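NIPSNAP domain-containing protein (PDB 5KAK) is of unknown function but belongs to the NipSnap family and adopts a dimeric alpha-beta barrel type of fold, packed here into an assembly of eight chains. Local coordinates at residues Val11-Asp17 with Arg98-Leu104; Leu18-Gly22 with Pro55-Val59; Ile35-Pro40 with Asp121-Arg125; Arg39-Leu45 with Leu113-Trp117. All coordinates share one frame. Residue numbers count along the deposited sequence, not the author numbering.

Interaction 1 (Val11-Asp17 with Arg98-Leu104)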
loop_
_atom_site.group_PDB
_atom_site.type_symbol
_atom_site.label_atom_id
_atom_site.label_comp_id
_atom_site.label_asym_id
_atom_site.label_seq_id
_atom_site.Cartn_x
_atom_site.Cartn_y
_atom_site.Cartn_z
ATOM N N VAL E 11 -12.346 -5.516 20.883
ATOM C CA VAL E 11 -11.768 -6.674 20.210
ATOM C C VAL E 11 -10.468 -6.240 19.558
ATOM O O VAL E 11 -10.443 -5.254 18.818
ATOM C CB VAL E 11 -12.731 -7.264 19.159
ATOM C CG1 VAL E 11 -12.029 -8.293 18.286
ATOM C CG2 VAL E 11 -13.964 -7.868 19.863
ATOM N N GLU E 12 -9.391 -6.976 19.812
ATOM C CA GLU E 12 -8.133 -6.711 19.128
ATOM C C GLU E 12 -7.976 -7.702 17.988
ATOM O O GLU E 12 -8.028 -8.916 18.210
ATOM C CB GLU E 12 -6.935 -6.819 20.071
ATOM C CG GLU E 12 -5.607 -6.479 19.384
ATOM C CD GLU E 12 -4.402 -6.622 20.319
ATOM O OE1 GLU E 12 -3.289 -6.224 19.934
ATOM O OE2 GLU E 12 -4.572 -7.103 21.454
ATOM N N GLU E 13 -7.804 -7.187 16.777
ATOM C CA GLU E 13 -7.459 -8.010 15.627
ATOM C C GLU E 13 -5.957 -7.904 15.403
ATOM O O GLU E 13 -5.418 -6.800 15.309
ATOM C CB GLU E 13 -8.226 -7.575 14.380
ATOM C CG GLU E 13 -7.916 -8.465 13.193
ATOM C CD GLU E 13 -8.806 -8.204 11.995
ATOM O OE1 GLU E 13 -9.384 -7.099 11.873
ATOM O OE2 GLU E 13 -8.919 -9.125 11.164
ATOM N N ARG E 14 -5.270 -9.046 15.381
ATOM C CA ARG E 14 -3.842 -9.079 15.115
ATOM C C ARG E 14 -3.624 -9.810 13.799
ATOM O O ARG E 14 -4.234 -10.857 13.551
ATOM C CB ARG E 14 -3.071 -9.742 16.275
ATOM C CG ARG E 14 -3.221 -8.942 17.569
ATOM C CD ARG E 14 -2.467 -9.585 18.711
ATOM N NE ARG E 14 -1.018 -9.529 18.550
ATOM C CZ ARG E 14 -0.257 -8.487 18.900
ATOM N NH1 ARG E 14 -0.800 -7.391 19.403
ATOM N NH2 ARG E 14 1.059 -8.546 18.754
ATOM N N ILE E 15 -2.805 -9.222 12.939
ATOM C CA ILE E 15 -2.594 -9.707 11.579
ATOM C C ILE E 15 -1.090 -9.857 11.387
ATOM O O ILE E 15 -0.365 -8.853 11.377
ATOM C CB ILE E 15 -3.184 -8.741 10.539
ATOM C CG1 ILE E 15 -4.681 -8.484 10.793
ATOM C CG2 ILE E 15 -2.904 -9.243 9.143
ATOM C CD1 ILE E 15 -5.232 -7.301 9.993
ATOM N N TYR E 16 -0.606 -11.100 11.282
ATOM C CA TYR E 16 0.815 -11.351 11.084
ATOM C C TYR E 16 1.073 -11.867 9.681
ATOM O O TYR E 16 0.435 -12.829 9.231
ATOM C CB TYR E 16 1.366 -12.370 12.077
ATOM C CG TYR E 16 1.216 -12.074 13.545
ATOM C CD1 TYR E 16 0.924 -10.792 14.021
ATOM C CD2 TYR E 16 1.412 -13.084 14.455
ATOM C CE1 TYR E 16 0.806 -10.560 15.381
ATOM C CE2 TYR E 16 1.304 -12.865 15.799
ATOM C CZ TYR E 16 0.994 -11.608 16.264
ATOM O OH TYR E 16 0.890 -11.450 17.632
ATOM N N ASP E 17 2.002 -11.229 8.988
ATOM C CA ASP E 17 2.476 -11.754 7.719
ATOM C C ASP E 17 3.706 -12.612 7.982
ATOM O O ASP E 17 4.622 -12.184 8.679
ATOM C CB ASP E 17 2.796 -10.630 6.752
ATOM C CG ASP E 17 1.580 -9.792 6.419
ATOM O OD1 ASP E 17 0.584 -10.363 5.936
ATOM O OD2 ASP E 17 1.618 -8.571 6.669
ATOM N N ARG E 98 6.042 -9.413 9.327
ATOM C CA ARG E 98 5.384 -8.140 9.604
ATOM C C ARG E 98 4.204 -8.383 10.527
ATOM O O ARG E 98 3.520 -9.406 10.409
ATOM C CB ARG E 98 4.922 -7.493 8.295
ATOM C CG ARG E 98 4.144 -6.202 8.427
ATOM C CD ARG E 98 3.757 -5.710 7.041
ATOM N NE ARG E 98 4.931 -5.581 6.178
ATOM C CZ ARG E 98 5.296 -6.466 5.250
ATOM N NH1 ARG E 98 4.576 -7.564 5.043
ATOM N NH2 ARG E 98 6.389 -6.257 4.532
ATOM N N MET E 99 3.965 -7.438 11.437
ATOM C CA MET E 99 2.872 -7.541 12.388
ATOM C C MET E 99 2.107 -6.225 12.402
ATOM O O MET E 99 2.715 -5.150 12.354
ATOM C CB MET E 99 3.392 -7.883 13.791
ATOM C CG MET E 99 4.245 -9.156 13.815
ATOM S SD MET E 99 5.251 -9.285 15.302
ATOM C CE MET E 99 3.998 -9.133 16.555
ATOM N N GLN E 100 0.775 -6.330 12.452
ATOM C CA GLN E 100 -0.126 -5.187 12.605
ATOM C C GLN E 100 -1.240 -5.550 13.582
ATOM O O GLN E 100 -1.604 -6.723 13.715
ATOM C CB GLN E 100 -0.704 -4.770 11.241
ATOM C CG GLN E 100 -2.089 -4.144 11.272
ATOM C CD GLN E 100 -2.617 -3.825 9.884
ATOM O OE1 GLN E 100 -1.953 -4.078 8.879
ATOM N NE2 GLN E 100 -3.814 -3.270 9.826
ATOM N N ASN E 101 -1.802 -4.535 14.258
ATOM C CA ASN E 101 -3.023 -4.758 15.023
ATOM C C ASN E 101 -3.973 -3.580 14.862
ATOM O O ASN E 101 -3.610 -2.509 14.371
ATOM C CB ASN E 101 -2.781 -5.081 16.517
ATOM C CG ASN E 101 -1.966 -4.021 17.276
ATOM O OD1 ASN E 101 -1.294 -3.169 16.699
ATOM N ND2 ASN E 101 -2.033 -4.092 18.611
ATOM N N LYS E 102 -5.230 -3.864 15.179
ATOM C CA LYS E 102 -6.334 -2.914 15.162
ATOM C C LYS E 102 -7.157 -3.121 16.415
ATOM O O LYS E 102 -7.294 -4.247 16.910
ATOM C CB LYS E 102 -7.290 -3.092 13.971
ATOM C CG LYS E 102 -6.684 -3.196 12.610
ATOM C CD LYS E 102 -7.773 -3.615 11.635
ATOM C CE LYS E 102 -7.175 -3.852 10.262
ATOM N NZ LYS E 102 -8.196 -4.075 9.207
ATOM N N ILE E 103 -7.748 -2.042 16.910
ATOM C CA ILE E 103 -8.711 -2.127 18.006
ATOM C C ILE E 103 -10.096 -1.936 17.410
ATOM O O ILE E 103 -10.378 -0.905 16.783
ATOM C CB ILE E 103 -8.417 -1.118 19.127
ATOM C CG1 ILE E 103 -7.116 -1.506 19.825
ATOM C CG2 ILE E 103 -9.561 -1.104 20.147
ATOM C CD1 ILE E 103 -7.149 -2.901 20.481
ATOM N N LEU E 104 -10.929 -2.962 17.550
ATOM C CA LEU E 104 -12.251 -3.014 16.944
ATOM C C LEU E 104 -13.311 -2.805 18.018
ATOM O O LEU E 104 -13.149 -3.262 19.148
ATOM C CB LEU E 104 -12.470 -4.361 16.258
ATOM C CG LEU E 104 -11.417 -4.678 15.193
ATOM C CD1 LEU E 104 -11.559 -6.086 14.631
ATOM C CD2 LEU E 104 -11.531 -3.626 14.093
HETATM O O HOH W 1 -9.301 -6.394 9.329
#
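This is an antiparallel strand pair in the four-stranded sheet of a ferredoxin-like, dimeric alpha-beta barrel domain. Val11-Asp17 is part of an inner strand. Arg98-Leu104 belongs to a strand at the edge of the sheet within this chain. The two run at 159° to each other, with axes 4.7 Å apart. Val11, Glu13, Ile15 and Asp17 form hydrogen-bonded pairs with Leu104, Lys102, Gln100 and Arg98. Ile15 N to Gln100 O is 2.9 Å and Gln100 N to Ile15 O is 3.0 Å.

The face carrying Glu12, Arg14, Tyr16, Met99, Asn101 and Ile103 is touched by helix 68-80. On it Asn101 ND2 donates to Glu12 OE1 at 2.8 Å. Arg14 NH1 bridges to the same Glu12 OE1, and Arg71 holds Glu12 OE2. Met99 SD lies 4.9 Å from the Tyr16 ring centroid, a Met-aromatic contact.

On the other face, Val11 and Leu104 pack on Phe49 of the second subunit. The sheet runs on into that subunit through Ile103 and Leu104, as expected for this fold. Lys102 NZ reaches Gln58 of the second subunit. Lys102 NZ also donates to a water at 2.6 Å, which lies 2.6 Å from Glu13 OE1 and so links the two side chains.

Interaction 2 (Leu18-Gly22 with Pro55-Val59)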
loop_
_atom_site.group_PDB
_atom_site.type_symbol
_atom_site.label_atom_id
_atom_site.label_comp_id
_atom_site.label_asym_id
_atom_site.label_seq_id
_atom_site.Cartn_x
_atom_site.Cartn_y
_atom_site.Cartn_z
ATOM N N LEU E 18 3.716 -13.813 7.415
ATOM C CA LEU E 18 4.735 -14.816 7.689
ATOM C C LEU E 18 5.646 -15.016 6.487
ATOM O O LEU E 18 5.316 -14.635 5.365
ATOM C CB LEU E 18 4.080 -16.154 8.058
ATOM C CG LEU E 18 3.124 -16.035 9.246
ATOM C CD1 LEU E 18 2.474 -17.363 9.565
ATOM C CD2 LEU E 18 3.907 -15.548 10.432
ATOM N N ARG E 19 6.795 -15.659 6.744
ATOM C CA ARG E 19 7.664 -16.170 5.695
ATOM C C ARG E 19 6.821 -17.018 4.743
ATOM O O ARG E 19 5.857 -17.661 5.181
ATOM C CB ARG E 19 8.794 -16.987 6.344
ATOM C CG ARG E 19 9.663 -17.794 5.407
ATOM C CD ARG E 19 10.675 -18.602 6.203
ATOM N NE ARG E 19 10.110 -19.825 6.777
ATOM C CZ ARG E 19 10.705 -20.533 7.737
ATOM N NH1 ARG E 19 11.863 -20.119 8.235
ATOM N NH2 ARG E 19 10.146 -21.646 8.206
ATOM N N PRO E 20 7.110 -17.033 3.441
ATOM C CA PRO E 20 6.296 -17.846 2.529
ATOM C C PRO E 20 6.190 -19.307 2.965
ATOM O O PRO E 20 7.186 -19.958 3.316
ATOM C CB PRO E 20 7.024 -17.701 1.193
ATOM C CG PRO E 20 7.626 -16.306 1.270
ATOM C CD PRO E 20 8.063 -16.170 2.712
ATOM N N ASN E 21 4.960 -19.818 2.943
ATOM C CA ASN E 21 4.614 -21.181 3.346
ATOM C C ASN E 21 4.933 -21.452 4.809
ATOM O O ASN E 21 5.113 -22.605 5.208
ATOM C CB ASN E 21 5.293 -22.213 2.440
ATOM C CG ASN E 21 4.891 -22.049 0.996
ATOM O OD1 ASN E 21 3.704 -21.928 0.692
ATOM N ND2 ASN E 21 5.872 -22.005 0.102
ATOM N N GLY E 22 4.990 -20.396 5.619
ATOM C CA GLY E 22 5.226 -20.545 7.043
ATOM C C GLY E 22 4.000 -20.790 7.894
ATOM O O GLY E 22 4.157 -21.115 9.073
ATOM N N PRO E 55 -4.328 -11.865 0.943
ATOM C CA PRO E 55 -2.899 -11.865 1.272
ATOM C C PRO E 55 -2.532 -13.220 1.857
ATOM O O PRO E 55 -3.061 -13.625 2.889
ATOM C CB PRO E 55 -2.771 -10.734 2.298
ATOM C CG PRO E 55 -4.126 -10.702 2.960
ATOM C CD PRO E 55 -5.126 -11.063 1.889
ATOM N N LEU E 56 -1.652 -13.941 1.171
ATOM C CA LEU E 56 -1.306 -15.283 1.604
ATOM C C LEU E 56 -0.177 -15.250 2.641
ATOM O O LEU E 56 0.467 -14.221 2.870
ATOM C CB LEU E 56 -0.922 -16.116 0.383
ATOM C CG LEU E 56 -2.092 -16.334 -0.582
ATOM C CD1 LEU E 56 -1.608 -16.889 -1.912
ATOM C CD2 LEU E 56 -3.113 -17.272 0.079
ATOM N N ASN E 57 0.061 -16.399 3.276
ATOM C CA ASN E 57 1.056 -16.514 4.348
ATOM C C ASN E 57 0.738 -15.542 5.477
ATOM O O ASN E 57 1.614 -14.847 5.991
ATOM C CB ASN E 57 2.475 -16.279 3.826
ATOM C CG ASN E 57 2.782 -17.102 2.597
ATOM O OD1 ASN E 57 2.586 -18.317 2.584
ATOM N ND2 ASN E 57 3.257 -16.441 1.549
ATOM N N GLN E 58 -0.530 -15.476 5.853
ATOM C CA GLN E 58 -0.991 -14.462 6.792
ATOM C C GLN E 58 -1.840 -15.150 7.838
ATOM O O GLN E 58 -2.702 -15.974 7.503
ATOM C CB GLN E 58 -1.791 -13.346 6.092
ATOM C CG GLN E 58 -2.209 -12.223 7.023
ATOM C CD GLN E 58 -3.032 -11.149 6.324
ATOM O OE1 GLN E 58 -4.247 -11.288 6.178
ATOM N NE2 GLN E 58 -2.375 -10.056 5.927
ATOM N N VAL E 59 -1.592 -14.831 9.098
ATOM C CA VAL E 59 -2.421 -15.339 10.175
ATOM C C VAL E 59 -3.191 -14.165 10.757
ATOM O O VAL E 59 -2.665 -13.045 10.882
ATOM C CB VAL E 59 -1.616 -16.098 11.256
ATOM C CG1 VAL E 59 -1.066 -17.390 10.694
ATOM C CG2 VAL E 59 -0.497 -15.265 11.782
#
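Asn57 lays its side chain against the turn formed by Arg19-Gly22. Its CB points toward that turn, and ND2 comes within 3.5 Å of Pro20 CA. Asn57 OD1 accepts a hydrogen bond from Asn21 N at 2.8 Å. The backbone of the same residue is used too: Leu18 N donates to Asn57 O at 2.7 Å. One residue thus holds both the end of strand 10-18 and the turn beyond it.

The turn from Arg19 to Gly22 is a type II beta turn, closed by Gly22 N to Arg19 O at 2.9 Å. Asn21 takes the third position with positive phi (62°), as this turn type requires. Asn57 also has positive phi (58°), in the loop that leads into strand 58-65. Beside the polar contacts, Leu18 CD1 meets Val59 CG1 at 3.7 Å. Both of these side chains also touch Phe26 of helix 23-42.

The outer side of the turn faces the fourth subunit. There Asn21 ND2 and Pro20 O bond to Gln93 of that subunit, and Asn57 packs on its Met99. The contact joins two neighbouring strands at one end of the sheet, where the first strand hands over to the first helix of a ferredoxin-like, dimeric alpha-beta barrel domain.

Interaction 3 (Ile35-Pro40 with Asp121-Arg125)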
loop_
_atom_site.group_PDB
_atom_site.type_symbol
_atom_site.label_atom_id
_atom_site.label_comp_id
_atom_site.label_asym_id
_atom_site.label_seq_id
_atom_site.Cartn_x
_atom_site.Cartn_y
_atom_site.Cartn_z
ATOM N N ILE E 35 -0.888 -22.297 22.108
ATOM C CA ILE E 35 -2.200 -21.800 22.508
ATOM C C ILE E 35 -2.500 -22.200 23.947
ATOM O O ILE E 35 -3.208 -21.474 24.660
ATOM C CB ILE E 35 -3.292 -22.269 21.523
ATOM C CG1 ILE E 35 -4.513 -21.346 21.594
ATOM C CG2 ILE E 35 -3.692 -23.720 21.785
ATOM C CD1 ILE E 35 -4.230 -19.905 21.149
ATOM N N ALA E 36 -1.940 -23.323 24.411
ATOM C CA ALA E 36 -2.100 -23.716 25.806
ATOM C C ALA E 36 -1.473 -22.694 26.737
ATOM O O ALA E 36 -1.892 -22.567 27.893
ATOM C CB ALA E 36 -1.477 -25.091 26.044
ATOM N N ILE E 37 -0.455 -21.980 26.263
ATOM C CA ILE E 37 0.122 -20.890 27.039
ATOM C C ILE E 37 -0.753 -19.649 26.944
ATOM O O ILE E 37 -1.107 -19.037 27.958
ATOM C CB ILE E 37 1.548 -20.576 26.557
ATOM C CG1 ILE E 37 2.440 -21.803 26.617
ATOM C CG2 ILE E 37 2.154 -19.454 27.380
ATOM C CD1 ILE E 37 3.770 -21.583 25.938
ATOM N N GLN E 38 -1.105 -19.259 25.711
ATOM C CA GLN E 38 -1.612 -17.915 25.474
ATOM C C GLN E 38 -3.096 -17.782 25.787
ATOM O O GLN E 38 -3.509 -16.793 26.392
ATOM C CB GLN E 38 -1.333 -17.507 24.025
ATOM C CG GLN E 38 -1.740 -16.070 23.692
ATOM C CD GLN E 38 -1.613 -15.753 22.213
ATOM O OE1 GLN E 38 -1.813 -16.619 21.365
ATOM N NE2 GLN E 38 -1.264 -14.509 21.897
ATOM N N ARG E 39 -3.910 -18.757 25.397
ATOM C CA ARG E 39 -5.352 -18.603 25.566
ATOM C C ARG E 39 -5.791 -18.459 27.019
ATOM O O ARG E 39 -6.657 -17.607 27.284
ATOM C CB ARG E 39 -6.090 -19.768 24.895
ATOM C CG ARG E 39 -7.611 -19.629 24.961
ATOM C CD ARG E 39 -8.296 -20.454 23.893
ATOM N NE ARG E 39 -7.642 -21.742 23.704
ATOM C CZ ARG E 39 -7.987 -22.625 22.773
ATOM N NH1 ARG E 39 -8.992 -22.365 21.951
ATOM N NH2 ARG E 39 -7.329 -23.771 22.669
ATOM N N PRO E 40 -5.270 -19.216 27.990
ATOM C CA PRO E 40 -5.752 -19.016 29.366
ATOM C C PRO E 40 -5.436 -17.636 29.913
ATOM O O PRO E 40 -6.186 -17.128 30.755
ATOM C CB PRO E 40 -5.024 -20.106 30.167
ATOM C CG PRO E 40 -4.512 -21.080 29.144
ATOM C CD PRO E 40 -4.247 -20.275 27.920
ATOM N N ASP E 121 -11.863 -26.466 29.753
ATOM C CA ASP E 121 -11.717 -26.401 28.305
ATOM C C ASP E 121 -10.380 -26.979 27.857
ATOM O O ASP E 121 -10.319 -27.717 26.867
ATOM C CB ASP E 121 -11.860 -24.952 27.834
ATOM C CG ASP E 121 -13.145 -24.308 28.310
ATOM O OD1 ASP E 121 -14.220 -24.900 28.076
ATOM O OD2 ASP E 121 -13.080 -23.218 28.920
ATOM N N GLU E 122 -9.304 -26.658 28.580
ATOM C CA GLU E 122 -7.975 -27.114 28.183
ATOM C C GLU E 122 -7.858 -28.632 28.262
ATOM O O GLU E 122 -7.194 -29.255 27.426
ATOM C CB GLU E 122 -6.911 -26.453 29.063
ATOM C CG GLU E 122 -5.485 -26.617 28.555
ATOM C CD GLU E 122 -5.245 -25.830 27.280
ATOM O OE1 GLU E 122 -5.899 -24.782 27.114
ATOM O OE2 GLU E 122 -4.424 -26.263 26.444
ATOM N N HIS E 123 -8.505 -29.245 29.257
ATOM C CA HIS E 123 -8.287 -30.665 29.517
ATOM C C HIS E 123 -8.906 -31.543 28.435
ATOM O O HIS E 123 -8.353 -32.596 28.094
ATOM C CB HIS E 123 -8.847 -31.035 30.892
ATOM C CG HIS E 123 -8.161 -30.344 32.029
ATOM N ND1 HIS E 123 -7.024 -29.582 31.859
ATOM C CD2 HIS E 123 -8.450 -30.297 33.350
ATOM C CE1 HIS E 123 -6.643 -29.097 33.027
ATOM N NE2 HIS E 123 -7.491 -29.518 33.949
ATOM N N ALA E 124 -10.048 -31.135 27.885
ATOM C CA ALA E 124 -10.760 -31.941 26.903
ATOM C C ALA E 124 -10.527 -31.469 25.472
ATOM O O ALA E 124 -11.310 -31.815 24.580
ATOM C CB ALA E 124 -12.257 -31.953 27.218
ATOM N N ARG E 125 -9.470 -30.693 25.236
ATOM C CA ARG E 125 -9.152 -30.182 23.902
ATOM C C ARG E 125 -9.076 -31.288 22.853
ATOM O O ARG E 125 -8.726 -32.426 23.161
ATOM C CB ARG E 125 -7.829 -29.410 23.921
ATOM C CG ARG E 125 -7.949 -27.962 24.358
ATOM C CD ARG E 125 -6.619 -27.230 24.211
ATOM N NE ARG E 125 -6.135 -27.224 22.832
ATOM C CZ ARG E 125 -4.880 -26.948 22.488
ATOM N NH1 ARG E 125 -3.988 -26.659 23.424
ATOM N NH2 ARG E 125 -4.517 -26.967 21.209
HETATM O O HOH W 2 -5.641 -23.185 24.750
HETATM O O HOH W 3 -1.252 -25.960 22.869
#
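A turn of helix 23-42, Ile35-Pro40, faces the end of the C-terminal helix 119-123 and the residues after it. The backbones stay apart: the nearest CA atoms, Ala36 and Glu122, are 7.2 Å from each other. The C-terminal tail thus lies against the first helix of the ferredoxin-like, dimeric alpha-beta barrel domain. Helix 23-42 is kinked here. The N atoms of Ala36 and Pro40 lack a bond to the preceding turn; proline has no proton to give, and Ala36 N instead donates to a water.

Side chains and water fill the gap. Glu122 and Arg125 form a salt bridge within the tail, with Arg125 NH1 3.1 Å from Glu122 OE2. Ala36 CB sits 3.2 Å from that Glu122 OE2. The Arg125 guanidinium lays a face against Ile35, with Ile35 CG2 3.4 Å from Arg125 NH1. Arg39 NH2 approaches Arg125 NE at 3.7 Å, two like charges. Each has a partner elsewhere: Arg39 NH1 bonds to Phe109 O of the second subunit, and Arg125 NH2 to Glu31 O. Glu122 OE1 also accepts from Trp117 NE1.

No direct hydrogen bond crosses between the segments, but two waters do so. One accepts from Arg39 NE at 2.7 Å and donates to Glu122 OE1 at 2.9 Å. The other accepts from Ala36 N at 3.1 Å and from Arg125 NH1 at 2.9 Å.

Interaction 4 (Arg39-Leu45 with Leu113-Trp117)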
loop_
_atom_site.group_PDB
_atom_site.type_symbol
_atom_site.label_atom_id
_atom_site.label_comp_id
_atom_site.label_asym_id
_atom_site.label_seq_id
_atom_site.Cartn_x
_atom_site.Cartn_y
_atom_site.Cartn_z
ATOM N N ARG E 39 -3.910 -18.757 25.397
ATOM C CA ARG E 39 -5.352 -18.603 25.566
ATOM C C ARG E 39 -5.791 -18.459 27.019
ATOM O O ARG E 39 -6.657 -17.607 27.284
ATOM C CB ARG E 39 -6.090 -19.768 24.895
ATOM C CG ARG E 39 -7.611 -19.629 24.961
ATOM C CD ARG E 39 -8.296 -20.454 23.893
ATOM N NE ARG E 39 -7.642 -21.742 23.704
ATOM C CZ ARG E 39 -7.987 -22.625 22.773
ATOM N NH1 ARG E 39 -8.992 -22.365 21.951
ATOM N NH2 ARG E 39 -7.329 -23.771 22.669
ATOM N N PRO E 40 -5.270 -19.216 27.990
ATOM C CA PRO E 40 -5.752 -19.016 29.366
ATOM C C PRO E 40 -5.436 -17.636 29.913
ATOM O O PRO E 40 -6.186 -17.128 30.755
ATOM C CB PRO E 40 -5.024 -20.106 30.167
ATOM C CG PRO E 40 -4.512 -21.080 29.144
ATOM C CD PRO E 40 -4.247 -20.275 27.920
ATOM N N VAL E 41 -4.336 -17.025 29.480
ATOM C CA VAL E 41 -3.952 -15.715 29.994
ATOM C C VAL E 41 -4.801 -14.619 29.357
ATOM O O VAL E 41 -5.379 -13.758 30.047
ATOM C CB VAL E 41 -2.449 -15.481 29.753
ATOM C CG1 VAL E 41 -2.011 -14.148 30.318
ATOM C CG2 VAL E 41 -1.624 -16.632 30.365
ATOM N N LEU E 42 -4.904 -14.645 28.027
ATOM C CA LEU E 42 -5.628 -13.581 27.338
ATOM C C LEU E 42 -7.134 -13.723 27.536
ATOM O O LEU E 42 -7.833 -12.725 27.741
ATOM C CB LEU E 42 -5.252 -13.565 25.858
ATOM C CG LEU E 42 -3.795 -13.150 25.629
ATOM C CD1 LEU E 42 -3.493 -12.831 24.149
ATOM C CD2 LEU E 42 -3.409 -11.981 26.545
ATOM N N GLY E 43 -7.658 -14.940 27.465
ATOM C CA GLY E 43 -9.011 -15.143 27.945
ATOM C C GLY E 43 -10.058 -15.524 26.922
ATOM O O GLY E 43 -10.756 -16.527 27.095
ATOM N N ARG E 44 -10.189 -14.734 25.847
ATOM C CA ARG E 44 -11.361 -14.802 24.972
ATOM C C ARG E 44 -10.928 -14.811 23.508
ATOM O O ARG E 44 -10.958 -13.780 22.832
ATOM C CB ARG E 44 -12.314 -13.647 25.275
ATOM C CG ARG E 44 -12.796 -13.630 26.734
ATOM C CD ARG E 44 -13.697 -12.448 26.965
ATOM N NE ARG E 44 -14.376 -12.480 28.253
ATOM C CZ ARG E 44 -13.929 -11.880 29.346
ATOM N NH1 ARG E 44 -12.782 -11.210 29.315
ATOM N NH2 ARG E 44 -14.636 -11.945 30.467
ATOM N N LEU E 45 -10.546 -15.986 23.016
ATOM C CA LEU E 45 -10.263 -16.145 21.592
ATOM C C LEU E 45 -11.568 -16.159 20.804
ATOM O O LEU E 45 -12.434 -17.013 21.033
ATOM C CB LEU E 45 -9.460 -17.426 21.341
ATOM C CG LEU E 45 -9.066 -17.696 19.882
ATOM C CD1 LEU E 45 -8.279 -16.524 19.286
ATOM C CD2 LEU E 45 -8.271 -19.009 19.786
ATOM N N LEU E 113 -19.047 -11.235 24.056
ATOM C CA LEU E 113 -17.718 -11.808 24.226
ATOM C C LEU E 113 -17.805 -13.319 24.425
ATOM O O LEU E 113 -18.756 -13.810 25.049
ATOM C CB LEU E 113 -17.019 -11.172 25.432
ATOM C CG LEU E 113 -16.305 -9.832 25.238
ATOM C CD1 LEU E 113 -15.668 -9.354 26.534
ATOM C CD2 LEU E 113 -15.266 -9.960 24.161
ATOM N N PRO E 114 -16.846 -14.083 23.903
ATOM C CA PRO E 114 -16.731 -15.474 24.311
ATOM C C PRO E 114 -16.525 -15.551 25.813
ATOM O O PRO E 114 -15.941 -14.637 26.420
ATOM C CB PRO E 114 -15.491 -15.967 23.548
ATOM C CG PRO E 114 -15.382 -15.069 22.382
ATOM C CD PRO E 114 -15.854 -13.727 22.876
ATOM N N PRO E 115 -17.014 -16.603 26.450
ATOM C CA PRO E 115 -16.716 -16.778 27.874
ATOM C C PRO E 115 -15.227 -17.006 28.068
ATOM O O PRO E 115 -14.525 -17.445 27.154
ATOM C CB PRO E 115 -17.534 -18.015 28.261
ATOM C CG PRO E 115 -17.730 -18.753 26.975
ATOM C CD PRO E 115 -17.829 -17.705 25.910
ATOM N N LEU E 116 -14.742 -16.666 29.263
ATOM C CA LEU E 116 -13.341 -16.899 29.596
ATOM C C LEU E 116 -12.985 -18.375 29.456
ATOM O O LEU E 116 -13.742 -19.255 29.875
ATOM C CB LEU E 116 -13.041 -16.426 31.022
ATOM C CG LEU E 116 -12.768 -14.935 31.248
ATOM C CD1 LEU E 116 -12.627 -14.638 32.732
ATOM C CD2 LEU E 116 -11.519 -14.508 30.505
ATOM N N TRP E 117 -11.826 -18.642 28.854
ATOM C CA TRP E 117 -11.331 -20.007 28.719
ATOM C C TRP E 117 -11.007 -20.570 30.095
ATOM O O TRP E 117 -10.372 -19.896 30.910
ATOM C CB TRP E 117 -10.090 -20.027 27.832
ATOM C CG TRP E 117 -9.535 -21.389 27.508
ATOM C CD1 TRP E 117 -8.477 -22.012 28.109
ATOM C CD2 TRP E 117 -9.989 -22.275 26.479
ATOM N NE1 TRP E 117 -8.257 -23.241 27.526
ATOM C CE2 TRP E 117 -9.168 -23.419 26.516
ATOM C CE3 TRP E 117 -11.014 -22.208 25.527
ATOM C CZ2 TRP E 117 -9.342 -24.487 25.643
ATOM C CZ3 TRP E 117 -11.188 -23.280 24.666
ATOM C CH2 TRP E 117 -10.357 -24.402 24.732
HETATM O O HOH W 4 -9.006 -17.400 30.772
#
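Trp117 N donates to Gly43 O at 3.0 Å. This hydrogen bond ties the C-terminal extension to the end of helix 23-42. Gly43 N is satisfied by Arg39 O at 2.9 Å, the last turn of the helix. Gly43 then leaves helical geometry with phi 114°. A CB here would be jammed against the preceding carbonyl oxygen and would also clash with Leu116 CD2, so glycine fits. One water donates to both Pro40 O and Trp117 O, at 2.8 Å each.

The Arg44 side chain lies against Leu113-Leu116. Arg44 NE makes a weak hydrogen bond to Pro114 O at 3.2 Å; the stronger partner of the side chain is Glu66, in a salt bridge with Arg44 NH2. Leu116 CG and Leu113 CD1 lie over opposite faces of the Arg44 guanidinium. In this ferredoxin-like, dimeric alpha-beta barrel domain, the contact joins the turn between the first helix and strand 45-51 to the extended, proline-containing segment that follows strand 96-106.

Arg39 stacks flat on Trp117, with the planes 1° apart. Arg39 CZ lies 3.6 Å from the centroid of the six-membered ring of Trp117, a cation-pi contact. Arg39 CD adds a CH-pi contact at 3.8 Å from the same centroid of Trp117. The stack leaves the edges of both groups able to bond. Arg39 NH1 donates to Phe109 O of the second subunit, and Trp117 NE1 donates to Glu122 OE1.

Interaction 1 is the buried core contact, built on a regular ladder of backbone bonds. Interaction 2 is partly buried and touches it: strands 10-18 and 58-65 are neighbours in the same sheet, but there only the strand ends and the turn beyond meet, and Asn57 bonds through both its backbone O and its side chain. Interactions 3 and 4 lie on the other side of the chain's centre from interaction 1. They hold the same element, helix 23-42, and share Arg39 and Pro40. Their centres are about 9 Å apart, and Trp117 to Glu122 links them directly. Interaction 4 relies on stacking and a backbone bond, while interaction 3 relies on charge and water. All four touch the second subunit.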